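Local coordinates for MATE family efflux transporter (Vibrio cholerae, PDB 6IDP), which probably exports drugs and other toxic compounds across the bacterial membrane, with conformational changes that depend on protons, at residues A[88-91]-A[92-95]; A[105-108]-A[109-113]; A[153-157]-A[158-162]; A[200-203]-A[204-208]; A[224-227]-A[228-232]. All blocks are in the same frame, centred on the assembly; numbering follows the deposited sequence.

Contact 1. Residues A[88-91]-A[92-95]; sequences KQLG and GLVI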
loop_
_atom_site.group_PDB
_atom_site.type_symbol
_atom_site.label_atom_id
_atom_site.label_comp_id
_atom_site.label_asym_id
_atom_site.label_seq_id
_atom_site.Cartn_x
_atom_site.Cartn_y
_atom_site.Cartn_z
ATOM N N LYS A 88 14.470 12.493 15.932
ATOM C CA LYS A 88 15.136 11.198 16.062
ATOM C C LYS A 88 14.681 10.448 17.314
ATOM O O LYS A 88 14.794 9.228 17.381
ATOM C CB LYS A 88 16.658 11.364 16.056
ATOM C CG LYS A 88 17.244 12.025 17.279
ATOM C CD LYS A 88 18.761 11.993 17.200
ATOM C CE LYS A 88 19.395 12.596 18.435
ATOM N NZ LYS A 88 20.880 12.461 18.415
ATOM N N GLN A 89 14.165 11.177 18.299
ATOM C CA GLN A 89 13.515 10.541 19.439
ATOM C C GLN A 89 12.224 9.871 18.984
ATOM O O GLN A 89 11.885 8.780 19.433
ATOM C CB GLN A 89 13.219 11.554 20.546
ATOM C CG GLN A 89 14.437 12.046 21.305
ATOM C CD GLN A 89 14.101 13.184 22.246
ATOM O OE1 GLN A 89 13.236 14.008 21.954
ATOM N NE2 GLN A 89 14.778 13.232 23.385
ATOM N N LEU A 90 11.506 10.542 18.090
ATOM C CA LEU A 90 10.289 9.991 17.509
ATOM C C LEU A 90 10.593 8.723 16.725
ATOM O O LEU A 90 9.805 7.779 16.730
ATOM C CB LEU A 90 9.608 11.011 16.593
ATOM C CG LEU A 90 8.842 12.162 17.242
ATOM C CD1 LEU A 90 8.280 13.078 16.167
ATOM C CD2 LEU A 90 7.730 11.633 18.134
ATOM N N GLY A 91 11.740 8.716 16.050
ATOM C CA GLY A 91 12.165 7.565 15.274
ATOM C C GLY A 91 12.320 6.346 16.159
ATOM O O GLY A 91 11.881 5.250 15.807
ATOM N N GLY A 92 12.945 6.545 17.316
ATOM C CA GLY A 92 13.070 5.490 18.302
ATOM C C GLY A 92 11.722 5.064 18.857
ATOM O O GLY A 92 11.477 3.874 19.055
ATOM N N LEU A 93 10.844 6.034 19.102
ATOM C CA LEU A 93 9.527 5.751 19.668
ATOM C C LEU A 93 8.678 4.901 18.725
ATOM O O LEU A 93 7.972 3.993 19.166
ATOM C CB LEU A 93 8.790 7.052 20.004
ATOM C CG LEU A 93 7.387 6.886 20.597
ATOM C CD1 LEU A 93 7.442 6.180 21.947
ATOM C CD2 LEU A 93 6.668 8.221 20.715
ATOM N N VAL A 94 8.753 5.200 17.430
ATOM C CA VAL A 94 8.001 4.462 16.419
ATOM C C VAL A 94 8.427 2.994 16.361
ATOM O O VAL A 94 7.587 2.096 16.300
ATOM C CB VAL A 94 8.170 5.101 15.028
ATOM C CG1 VAL A 94 7.628 4.180 13.944
ATOM C CG2 VAL A 94 7.470 6.450 14.983
ATOM N N ILE A 95 9.736 2.763 16.389
ATOM C CA ILE A 95 10.287 1.411 16.389
ATOM C C ILE A 95 9.780 0.616 17.593
ATOM O O ILE A 95 9.414 -0.555 17.467
ATOM C CB ILE A 95 11.832 1.434 16.395
ATOM C CG1 ILE A 95 12.363 2.112 15.130
ATOM C CG2 ILE A 95 12.390 0.030 16.494
ATOM C CD1 ILE A 95 11.911 1.450 13.846
#
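Gly92 opens the second half of this helical stretch by giving its N-H to Lys88 O at 3.3 Å; with Gly91 just before it, two successive positions carry no side chain. Leu93 comes next. Its N donates to Gln89 O at 3.0 Å, and its CD2 branch meets CD2 of Leu90 at 4.4 Å, a light touch between methyls about one turn apart. Both leucines also lie on Ser229 of helix 226-259, so the pair faces that helix together, while the amide of Gln89 turns to Gln220, whose O accepts from its NE2. At Val94 the backbone bond to Leu90 O is short, 2.9 Å, and the same oxygen is brushed by a methyl: CG2 sits beside the backbone N, anti to the carbonyl carbon, and this puts it 3.2 Å from Leu90 O. Ile95 repeats the pattern one residue on. Its CG1 comes to 3.2 Å from Gly91 O, whereas the bond from Ile95 N to that oxygen is weak. Val94 reaches Thr71 of helix 54-80, and Ile95 packs on Met146, Phe149 and Tyr150 of helix 124-156. The whole amounts to two alpha-helical turns with i to i+4 bonds, the last of them weak, buried among transmembrane helices of the all-helical MATE fold.

Contact 2. Residues A[105-108]-A[109-113]; sequences IALV and LYLLR. With OLC ((2R)-2,3-dihydroxypropyl (9Z)-octadec-9-enoate), chain R.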
loop_
_atom_site.group_PDB
_atom_site.type_symbol
_atom_site.label_atom_id
_atom_site.label_comp_id
_atom_site.label_asym_id
_atom_site.label_seq_id
_atom_site.Cartn_x
_atom_site.Cartn_y
_atom_site.Cartn_z
ATOM N N ILE A 105 -0.351 -7.931 18.727
ATOM C CA ILE A 105 -1.329 -8.326 17.721
ATOM C C ILE A 105 -1.112 -9.776 17.296
ATOM O O ILE A 105 -2.050 -10.564 17.264
ATOM C CB ILE A 105 -1.271 -7.422 16.474
ATOM C CG1 ILE A 105 -1.680 -5.991 16.828
ATOM C CG2 ILE A 105 -2.188 -7.958 15.390
ATOM C CD1 ILE A 105 -3.130 -5.856 17.238
ATOM N N ALA A 106 0.134 -10.122 16.986
ATOM C CA ALA A 106 0.472 -11.472 16.549
ATOM C C ALA A 106 0.097 -12.518 17.597
ATOM O O ALA A 106 -0.380 -13.602 17.260
ATOM C CB ALA A 106 1.955 -11.561 16.219
ATOM N N LEU A 107 0.310 -12.182 18.866
ATOM C CA LEU A 107 0.007 -13.085 19.972
ATOM C C LEU A 107 -1.484 -13.399 20.076
ATOM O O LEU A 107 -1.871 -14.561 20.202
ATOM C CB LEU A 107 0.503 -12.491 21.294
ATOM C CG LEU A 107 0.066 -13.190 22.585
ATOM C CD1 LEU A 107 0.507 -14.646 22.597
ATOM C CD2 LEU A 107 0.605 -12.456 23.803
ATOM N N VAL A 108 -2.320 -12.365 20.025
ATOM C CA VAL A 108 -3.756 -12.559 20.201
ATOM C C VAL A 108 -4.391 -13.202 18.970
ATOM O O VAL A 108 -5.433 -13.846 19.071
ATOM C CB VAL A 108 -4.479 -11.228 20.519
ATOM C CG1 VAL A 108 -3.803 -10.526 21.686
ATOM C CG2 VAL A 108 -4.519 -10.322 19.299
ATOM N N LEU A 109 -3.755 -13.038 17.813
ATOM C CA LEU A 109 -4.266 -13.633 16.584
ATOM C C LEU A 109 -4.057 -15.144 16.580
ATOM O O LEU A 109 -4.941 -15.896 16.172
ATOM C CB LEU A 109 -3.601 -13.002 15.360
ATOM C CG LEU A 109 -4.000 -11.557 15.052
ATOM C CD1 LEU A 109 -3.318 -11.067 13.786
ATOM C CD2 LEU A 109 -5.510 -11.428 14.940
ATOM N N TYR A 110 -2.890 -15.587 17.039
ATOM C CA TYR A 110 -2.620 -17.015 17.129
ATOM C C TYR A 110 -3.461 -17.645 18.233
ATOM O O TYR A 110 -3.886 -18.795 18.122
ATOM C CB TYR A 110 -1.133 -17.284 17.378
ATOM C CG TYR A 110 -0.786 -18.753 17.300
ATOM C CD1 TYR A 110 -0.487 -19.350 16.083
ATOM C CD2 TYR A 110 -0.776 -19.547 18.440
ATOM C CE1 TYR A 110 -0.179 -20.693 16.003
ATOM C CE2 TYR A 110 -0.469 -20.894 18.371
ATOM C CZ TYR A 110 -0.172 -21.461 17.150
ATOM O OH TYR A 110 0.136 -22.799 17.075
ATOM N N LEU A 111 -3.698 -16.884 19.295
ATOM C CA LEU A 111 -4.515 -17.352 20.411
ATOM C C LEU A 111 -5.958 -17.604 19.986
ATOM O O LEU A 111 -6.604 -18.534 20.467
ATOM C CB LEU A 111 -4.479 -16.339 21.558
ATOM C CG LEU A 111 -3.685 -16.722 22.810
ATOM C CD1 LEU A 111 -2.385 -17.421 22.445
ATOM C CD2 LEU A 111 -3.426 -15.496 23.674
ATOM N N LEU A 112 -6.457 -16.772 19.079
ATOM C CA LEU A 112 -7.847 -16.857 18.650
ATOM C C LEU A 112 -7.967 -17.367 17.218
ATOM O O LEU A 112 -8.895 -16.993 16.502
ATOM C CB LEU A 112 -8.524 -15.488 18.768
ATOM C CG LEU A 112 -8.367 -14.738 20.092
ATOM C CD1 LEU A 112 -8.883 -13.311 19.962
ATOM C CD2 LEU A 112 -9.078 -15.471 21.219
ATOM N N ARG A 113 -7.037 -18.223 16.806
ATOM C CA ARG A 113 -7.025 -18.718 15.433
ATOM C C ARG A 113 -8.270 -19.551 15.115
ATOM O O ARG A 113 -8.877 -19.371 14.061
ATOM C CB ARG A 113 -5.749 -19.525 15.157
ATOM C CG ARG A 113 -5.533 -20.740 16.047
ATOM C CD ARG A 113 -4.134 -21.316 15.875
ATOM N NE ARG A 113 -3.962 -22.528 16.667
ATOM C CZ ARG A 113 -3.742 -22.533 17.977
ATOM N NH1 ARG A 113 -3.665 -21.387 18.639
ATOM N NH2 ARG A 113 -3.602 -23.680 18.627
HETATM C C18 OLC R . 7.992 -11.343 17.779
HETATM C C10 OLC R . 2.760 -16.603 20.282
HETATM C C9 OLC R . 2.471 -17.402 21.332
HETATM C C17 OLC R . 7.355 -12.367 16.865
HETATM C C11 OLC R . 2.983 -17.183 18.901
HETATM C C8 OLC R . 2.356 -18.903 21.163
HETATM C C16 OLC R . 5.933 -12.629 17.314
HETATM C C12 OLC R . 2.566 -16.172 17.852
HETATM C C7 OLC R . 1.967 -19.532 22.483
HETATM C C15 OLC R . 5.420 -13.918 16.703
HETATM C C13 OLC R . 3.770 -15.745 17.038
HETATM C C6 OLC R . 1.316 -20.875 22.229
HETATM C C14 OLC R . 4.138 -14.322 17.400
HETATM C C5 OLC R . 0.134 -21.052 23.157
#
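Ile105 and Leu109 make the close-packed side of the last two turns of helix 84-111. Their side chains run alongside each other in the same direction, and CG2 of Ile105 meets CD1 of Leu109 at 3.7 Å. Leu109 has CG beside its own backbone N (chi1 -71°), a setting that lays CG over Ile105 O at 3.1 Å, the same oxygen that accepts from Leu109 N. The other side is looser. Leu107 and Leu111 touch through their CD1 methyls at 4.0 Å, and Val108, Leu111 and Leu112 are exposed. A monoolein chain, OLC of chain R, runs past Ala106, Leu107 and Tyr110, its C9 lying 3.6 Å from Leu107 CD1. Leu112 is the first residue to leave helical angles, yet its N still bonds to Val108 O. Past it the side chain of Arg113, the first residue of helix 113-119, folds back so that NH1 donates to Tyr110 O at 2.7 Å. One face of the Arg113 guanidinium has Tyr110 CZ 3.7 Å above it, offset toward the rim of the group, and Arg113 CD lies over one face of the tyrosine ring. Asp131 of helix 124-156 holds both ends, forming a salt bridge with Arg113 NE and taking a hydrogen bond from Tyr110 OH through its backbone O. Trp134, Leu135 and Leu138 of that helix flank Tyr110, while Ile105 and Leu109 share Ile60 of helix 54-80, and Leu109 also meets Ile56.

Contact 3. Residues A[153-157]-A[158-162]; sequences VCRAN and GNTLL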
loop_
_atom_site.group_PDB
_atom_site.type_symbol
_atom_site.label_atom_id
_atom_site.label_comp_id
_atom_site.label_asym_id
_atom_site.label_seq_id
_atom_site.Cartn_x
_atom_site.Cartn_y
_atom_site.Cartn_z
ATOM N N VAL A 153 11.153 5.423 8.698
ATOM C CA VAL A 153 12.050 6.386 9.321
ATOM C C VAL A 153 13.036 6.953 8.291
ATOM O O VAL A 153 13.299 8.155 8.280
ATOM C CB VAL A 153 12.815 5.758 10.509
ATOM C CG1 VAL A 153 13.892 6.703 11.022
ATOM C CG2 VAL A 153 11.845 5.395 11.627
ATOM N N CYS A 154 13.565 6.091 7.423
ATOM C CA CYS A 154 14.433 6.530 6.326
ATOM C C CYS A 154 13.739 7.554 5.443
ATOM O O CYS A 154 14.284 8.619 5.153
ATOM C CB CYS A 154 14.864 5.344 5.456
ATOM S SG CYS A 154 15.966 4.160 6.244
ATOM N N ARG A 155 12.533 7.200 5.010
ATOM C CA ARG A 155 11.729 8.047 4.145
ATOM C C ARG A 155 11.388 9.356 4.847
ATOM O O ARG A 155 11.472 10.427 4.247
ATOM C CB ARG A 155 10.458 7.306 3.710
ATOM C CG ARG A 155 10.716 6.190 2.697
ATOM C CD ARG A 155 9.472 5.341 2.436
ATOM N NE ARG A 155 8.261 6.151 2.382
ATOM C CZ ARG A 155 7.204 5.968 3.165
ATOM N NH1 ARG A 155 7.200 4.990 4.059
ATOM N NH2 ARG A 155 6.146 6.760 3.050
ATOM N N ALA A 156 11.036 9.265 6.125
ATOM C CA ALA A 156 10.738 10.448 6.927
ATOM C C ALA A 156 11.929 11.405 6.959
ATOM O O ALA A 156 11.758 12.619 7.046
ATOM C CB ALA A 156 10.343 10.049 8.341
ATOM N N ASN A 157 13.134 10.848 6.885
ATOM C CA ASN A 157 14.353 11.646 6.837
ATOM C C ASN A 157 14.815 11.921 5.406
ATOM O O ASN A 157 15.980 12.242 5.174
ATOM C CB ASN A 157 15.467 10.951 7.619
ATOM C CG ASN A 157 15.284 11.068 9.120
ATOM O OD1 ASN A 157 15.876 11.936 9.759
ATOM N ND2 ASN A 157 14.456 10.198 9.688
ATOM N N GLY A 158 13.900 11.777 4.451
ATOM C CA GLY A 158 14.160 12.142 3.070
ATOM C C GLY A 158 15.014 11.170 2.277
ATOM O O GLY A 158 15.666 11.561 1.310
ATOM N N ASN A 159 15.009 9.903 2.674
ATOM C CA ASN A 159 15.789 8.894 1.971
ATOM C C ASN A 159 14.915 7.740 1.498
ATOM O O ASN A 159 14.365 6.997 2.311
ATOM C CB ASN A 159 16.920 8.375 2.867
ATOM C CG ASN A 159 17.873 7.438 2.134
ATOM O OD1 ASN A 159 17.454 6.460 1.514
ATOM N ND2 ASN A 159 19.160 7.739 2.201
ATOM N N THR A 160 14.799 7.596 0.180
ATOM C CA THR A 160 14.059 6.487 -0.418
ATOM C C THR A 160 14.995 5.489 -1.103
ATOM O O THR A 160 14.615 4.348 -1.361
ATOM C CB THR A 160 13.021 6.984 -1.446
ATOM O OG1 THR A 160 13.670 7.796 -2.430
ATOM C CG2 THR A 160 11.933 7.796 -0.760
ATOM N N LEU A 161 16.217 5.926 -1.395
ATOM C CA LEU A 161 17.182 5.086 -2.097
ATOM C C LEU A 161 17.527 3.839 -1.290
ATOM O O LEU A 161 17.573 2.735 -1.831
ATOM C CB LEU A 161 18.455 5.878 -2.414
ATOM C CG LEU A 161 19.531 5.158 -3.234
ATOM C CD1 LEU A 161 18.961 4.675 -4.560
ATOM C CD2 LEU A 161 20.730 6.066 -3.466
ATOM N N LEU A 162 17.762 4.018 0.006
ATOM C CA LEU A 162 18.140 2.901 0.869
ATOM C C LEU A 162 16.996 1.890 1.063
ATOM O O LEU A 162 17.217 0.691 0.898
ATOM C CB LEU A 162 18.640 3.417 2.225
ATOM C CG LEU A 162 19.113 2.380 3.246
ATOM C CD1 LEU A 162 20.225 1.518 2.669
ATOM C CD2 LEU A 162 19.576 3.074 4.518
#
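The carboxamide of Asn159 faces forward along the chain and takes Leu162 N at OD1, 2.9 Å away and in the carbonyl plane, in a bond that is nearly straight at 167°. The carboxamide of Asn157 is used through its nitrogen instead. ND2 donates to Val153 O at 2.7 Å with that oxygen lying in the amide plane, while Asn157 N reaches the same oxygen from the opposite face, so one carbonyl is gripped twice. Helix 124-156 ends just before Asn157 in a Schellman motif. Asn159 N reaches back to Cys154 O at 2.9 Å and Gly158 N to Arg155 O, each donor standing above the plane of its own carbonyl. Gly158 is the C-prime residue, with a phi of 77° that reverses the chain. Asn159 CB closes over the end of the helix, 3.5 Å from Cys154 O. Thus one residue joins the two helices, completing the Schellman bond with its N and capping the start of helix 161-184 with its side chain. Around this turn the contacts are apolar. Arg155 CG and Thr160 CG2 meet where their side chains cross at about a right angle; the polar ends go elsewhere, Arg155 NE to Met288 O and Thr160 OG1 to Met17 O. Trp216 packs on both asparagines. On the side toward helix 189-213, CD2 of Leu162 comes within 4.1 Å of Cys154 SG.

Contact 4. Residues A[200-203]-A[204-208]; sequences FGVG and IAIVA. With OLC ((2R)-2,3-dihydroxypropyl (9Z)-octadec-9-enoate), chain O; OLC ((2R)-2,3-dihydroxypropyl (9Z)-octadec-9-enoate), chain B; OLC ((2R)-2,3-dihydroxypropyl (9Z)-octadec-9-enoate), chain K.
Val202 and Ile206 lie alongside each other one turn apart on helix 189-213, pointing the same way, with CG1 of the valine 4.0 Å from CD1 of the isoleucine. The isoleucine also leans on the backbone: with chi1 at -66° its CG1 swings back along the helix to 3.2 Å from Val202 O. Ile204, two residues earlier, does likewise, its CG1 3.3 Å from Phe200 O one turn back. Val207 touches Gly203 O through CG1, which sits between the backbone N and the carbonyl carbon (chi1 69°). Behind these contacts stand the backbone bonds. Ile204 N to Phe200 O, Ala205 N to Gly201 O and Val207 N to Gly203 O are sound, but Ile206 N divides itself between Val202 O and Gly203 O, and both of its bonds are weak. Farther out come the lipids and neighbouring helices. One face of the Phe200 ring is covered by C16 of OLC chain B, and its CZ lies 3.4 Å from C18 of OLC chain O; two monoolein tails thus meet at this ring. Its protein neighbours are Thr143 and Leu147 of helix 124-156 and Thr170 of helix 161-184. A third lipid, OLC chain K, passes Ala205, with C15 at 3.7 Å from Ala205 O. Val202 meets Leu173, and Ile206 and Val207 share Leu166. No side chain here brings a polar group, consistent with a transmembrane helix that packs on its neighbours and meets lipid at Phe200, Val202 and Ala205.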
loop_
_atom_site.group_PDB
_atom_site.type_symbol
_atom_site.label_atom_id
_atom_site.label_comp_id
_atom_site.label_asym_id
_atom_site.label_seq_id
_atom_site.Cartn_x
_atom_site.Cartn_y
_atom_site.Cartn_z
ATOM N N PHE A 200 13.842 -10.771 5.214
ATOM C CA PHE A 200 13.530 -9.542 5.933
ATOM C C PHE A 200 14.479 -9.331 7.108
ATOM O O PHE A 200 14.745 -8.197 7.505
ATOM C CB PHE A 200 12.085 -9.559 6.431
ATOM C CG PHE A 200 11.069 -9.305 5.356
ATOM C CD1 PHE A 200 11.438 -8.741 4.145
ATOM C CD2 PHE A 200 9.738 -9.624 5.562
ATOM C CE1 PHE A 200 10.494 -8.506 3.158
ATOM C CE2 PHE A 200 8.791 -9.386 4.583
ATOM C CZ PHE A 200 9.169 -8.826 3.382
ATOM N N GLY A 201 14.980 -10.431 7.662
ATOM C CA GLY A 201 15.921 -10.369 8.764
ATOM C C GLY A 201 17.245 -9.779 8.324
ATOM O O GLY A 201 17.846 -8.971 9.036
ATOM N N VAL A 202 17.699 -10.189 7.144
ATOM C CA VAL A 202 18.919 -9.650 6.557
ATOM C C VAL A 202 18.745 -8.162 6.264
ATOM O O VAL A 202 19.666 -7.369 6.462
ATOM C CB VAL A 202 19.302 -10.404 5.269
ATOM C CG1 VAL A 202 20.406 -9.674 4.517
ATOM C CG2 VAL A 202 19.736 -11.820 5.602
ATOM N N GLY A 203 17.551 -7.788 5.810
ATOM C CA GLY A 203 17.236 -6.393 5.569
ATOM C C GLY A 203 17.323 -5.566 6.838
ATOM O O GLY A 203 17.837 -4.448 6.826
ATOM N N ILE A 204 16.820 -6.119 7.937
ATOM C CA ILE A 204 16.856 -5.436 9.223
ATOM C C ILE A 204 18.292 -5.275 9.710
ATOM O O ILE A 204 18.682 -4.208 10.188
ATOM C CB ILE A 204 16.030 -6.188 10.286
ATOM C CG1 ILE A 204 14.537 -6.035 9.997
ATOM C CG2 ILE A 204 16.340 -5.668 11.684
ATOM C CD1 ILE A 204 13.647 -6.727 11.002
ATOM N N ALA A 205 19.077 -6.339 9.566
ATOM C CA ALA A 205 20.474 -6.326 9.980
ATOM C C ALA A 205 21.280 -5.262 9.233
ATOM O O ALA A 205 22.286 -4.773 9.740
ATOM C CB ALA A 205 21.096 -7.701 9.777
ATOM N N ILE A 206 20.834 -4.910 8.032
ATOM C CA ILE A 206 21.542 -3.931 7.213
ATOM C C ILE A 206 21.078 -2.496 7.477
ATOM O O ILE A 206 21.900 -1.586 7.590
ATOM C CB ILE A 206 21.384 -4.243 5.708
ATOM C CG1 ILE A 206 22.078 -5.561 5.363
ATOM C CG2 ILE A 206 21.962 -3.117 4.860
ATOM C CD1 ILE A 206 21.927 -5.975 3.917
ATOM N N VAL A 207 19.767 -2.296 7.587
ATOM C CA VAL A 207 19.219 -0.943 7.655
ATOM C C VAL A 207 19.323 -0.319 9.051
ATOM O O VAL A 207 19.492 0.894 9.178
ATOM C CB VAL A 207 17.738 -0.913 7.189
ATOM C CG1 VAL A 207 16.825 -1.628 8.179
ATOM C CG2 VAL A 207 17.275 0.521 6.959
ATOM N N ALA A 208 19.243 -1.146 10.089
ATOM C CA ALA A 208 19.232 -0.647 11.461
ATOM C C ALA A 208 20.539 0.051 11.868
ATOM O O ALA A 208 20.491 1.118 12.479
ATOM C CB ALA A 208 18.908 -1.780 12.435
HETATM C C18 OLC O . 8.979 -10.636 0.502
HETATM C C17 OLC O . 7.489 -10.475 0.286
HETATM C C16 OLC O . 6.752 -10.568 1.604
HETATM C C15 OLC O . 5.487 -9.742 1.525
HETATM C C14 OLC O . 5.019 -9.390 2.920
HETATM C C18 OLC B . 9.962 -5.023 2.942
HETATM C C10 OLC B . 3.529 -2.668 1.315
HETATM C C9 OLC B . 3.285 -1.491 0.703
HETATM C C17 OLC B . 8.739 -4.476 3.645
HETATM C C11 OLC B . 3.530 -2.760 2.824
HETATM C C8 OLC B . 3.010 -0.247 1.519
HETATM C C16 OLC B . 8.061 -5.585 4.422
HETATM C C12 OLC B . 4.015 -4.128 3.255
HETATM C C15 OLC B . 6.567 -5.345 4.476
HETATM C C13 OLC B . 5.304 -4.460 2.534
HETATM C C14 OLC B . 5.937 -5.693 3.144
HETATM C C18 OLC K . 24.000 -9.908 6.498
HETATM C C17 OLC K . 24.018 -9.127 7.795
HETATM C C16 OLC K . 25.045 -8.018 7.714
HETATM C C12 OLC K . 26.837 -4.022 10.027
HETATM C C15 OLC K . 25.027 -7.213 8.994
HETATM C C13 OLC K . 25.984 -5.264 10.176
HETATM C C14 OLC K . 25.956 -6.023 8.867
#

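Contact 5. Residues A[224-227]-A[228-232]; sequences LNIS and QSLTA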
loop_
_atom_site.group_PDB
_atom_site.type_symbol
_atom_site.label_atom_id
_atom_site.label_comp_id
_atom_site.label_asym_id
_atom_site.label_seq_id
_atom_site.Cartn_x
_atom_site.Cartn_y
_atom_site.Cartn_z
ATOM N N LEU A 224 11.557 13.864 26.428
ATOM C CA LEU A 224 10.477 13.604 25.479
ATOM C C LEU A 224 9.130 13.453 26.174
ATOM O O LEU A 224 8.982 12.640 27.088
ATOM C CB LEU A 224 10.774 12.345 24.659
ATOM C CG LEU A 224 9.707 11.929 23.642
ATOM C CD1 LEU A 224 9.630 12.929 22.498
ATOM C CD2 LEU A 224 9.972 10.527 23.115
ATOM N N ASN A 225 8.150 14.240 25.742
ATOM C CA ASN A 225 6.781 14.078 26.216
ATOM C C ASN A 225 6.117 12.923 25.472
ATOM O O ASN A 225 5.621 13.097 24.359
ATOM C CB ASN A 225 5.986 15.371 26.025
ATOM C CG ASN A 225 4.694 15.391 26.825
ATOM O OD1 ASN A 225 4.077 14.353 27.063
ATOM N ND2 ASN A 225 4.278 16.581 27.239
ATOM N N ILE A 226 6.124 11.745 26.092
ATOM C CA ILE A 226 5.626 10.530 25.456
ATOM C C ILE A 226 4.134 10.618 25.128
ATOM O O ILE A 226 3.720 10.298 24.015
ATOM C CB ILE A 226 5.893 9.295 26.345
ATOM C CG1 ILE A 226 7.398 9.029 26.438
ATOM C CG2 ILE A 226 5.186 8.069 25.797
ATOM C CD1 ILE A 226 7.762 7.817 27.270
ATOM N N SER A 227 3.336 11.067 26.090
ATOM C CA SER A 227 1.895 11.211 25.895
ATOM C C SER A 227 1.581 12.154 24.732
ATOM O O SER A 227 0.643 11.928 23.967
ATOM C CB SER A 227 1.236 11.719 27.180
ATOM O OG SER A 227 -0.173 11.776 27.047
ATOM N N GLN A 228 2.385 13.202 24.602
ATOM C CA GLN A 228 2.216 14.192 23.546
ATOM C C GLN A 228 2.587 13.613 22.184
ATOM O O GLN A 228 1.893 13.835 21.193
ATOM C CB GLN A 228 3.071 15.421 23.846
ATOM C CG GLN A 228 2.468 16.744 23.427
ATOM C CD GLN A 228 3.103 17.909 24.158
ATOM O OE1 GLN A 228 2.754 18.201 25.303
ATOM N NE2 GLN A 228 4.049 18.574 23.505
ATOM N N SER A 229 3.690 12.872 22.144
ATOM C CA SER A 229 4.163 12.266 20.908
ATOM C C SER A 229 3.191 11.200 20.420
ATOM O O SER A 229 2.933 11.086 19.222
ATOM C CB SER A 229 5.553 11.659 21.104
ATOM O OG SER A 229 6.492 12.648 21.484
ATOM N N LEU A 230 2.657 10.422 21.357
ATOM C CA LEU A 230 1.692 9.382 21.030
ATOM C C LEU A 230 0.402 9.981 20.489
ATOM O O LEU A 230 -0.250 9.400 19.622
ATOM C CB LEU A 230 1.402 8.517 22.258
ATOM C CG LEU A 230 2.520 7.549 22.649
ATOM C CD1 LEU A 230 2.115 6.696 23.844
ATOM C CD2 LEU A 230 2.900 6.673 21.463
ATOM N N THR A 231 0.044 11.153 21.000
ATOM C CA THR A 231 -1.130 11.871 20.524
ATOM C C THR A 231 -0.917 12.370 19.097
ATOM O O THR A 231 -1.814 12.283 18.257
ATOM C CB THR A 231 -1.469 13.061 21.442
ATOM O OG1 THR A 231 -1.723 12.580 22.767
ATOM C CG2 THR A 231 -2.692 13.805 20.934
ATOM N N ALA A 232 0.276 12.888 18.828
ATOM C CA ALA A 232 0.612 13.379 17.497
ATOM C C ALA A 232 0.609 12.238 16.482
ATOM O O ALA A 232 0.036 12.362 15.401
ATOM C CB ALA A 232 1.964 14.079 17.512
#
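Asn225 O receives Ser229 N at 2.9 Å, the first i to i+4 bond of helix 226-259. Leu224 and Asn225 still have extended backbone angles; from Ile226 onward the chain is helical, and Leu230 N follows with a bond to Ile226 O, then Thr231 N with one to Ser227 O. Asn225 is the N-cap. Its CG stands anti to the backbone N (chi1 -165°), folding the carboxamide back over the first turn, where OD1 accepts from Gln228 N at 3.2 Å. The donor comes from well above the plane of that carboxamide, 62° out of it. The two amide side chains of Asn225 and Gln228 cross at about a right angle, their planes 42° apart, and Asn225 CG rests 3.4 Å from Gln228 CB. Two hydroxyls reinforce the turn by reaching back to backbone oxygens. Ser229 OG donates to Asn225 O at 3.0 Å, adding a second donor above the plane of that carbonyl. Thr231 OG1 donates to Ser227 O at 2.7 Å, and it and Thr231 N approach that oxygen from opposite faces. On another flank Ile226 and Leu230 run side by side, CG2 to CD1 at 3.9 Å. Leu224 lays CD1 against Ser229 OG at 3.3 Å, and both residues pack on Tyr86 of helix 84-111; the rest of this turn is largely open to solvent or lipid. It is an asparagine N-cap, the classic start of an alpha helix, here opening the long helix 226-259.

In the fold
Contacts 1 and 2 lie on one helix, 84-111, with centres 26 Å apart: the first is buried near the start, the second is lipid-lined at the end. Contact 5 packs directly against contact 1, centres 11 Å apart, where Leu93 CD2 and Ser229 CB approach to 3.6 Å. Contact 3 touches contact 1 on another side, with Gly91 O 4.2 Å from Val153 CG2, and passes on to contact 4 through Cys154 SG and Val207 CG2 at 3.9 Å. A chain of packing thus runs from contact 5 through 1 and 3 to 4, while contact 2 touches none of the others. Bound monoolein lines contacts 2 and 4.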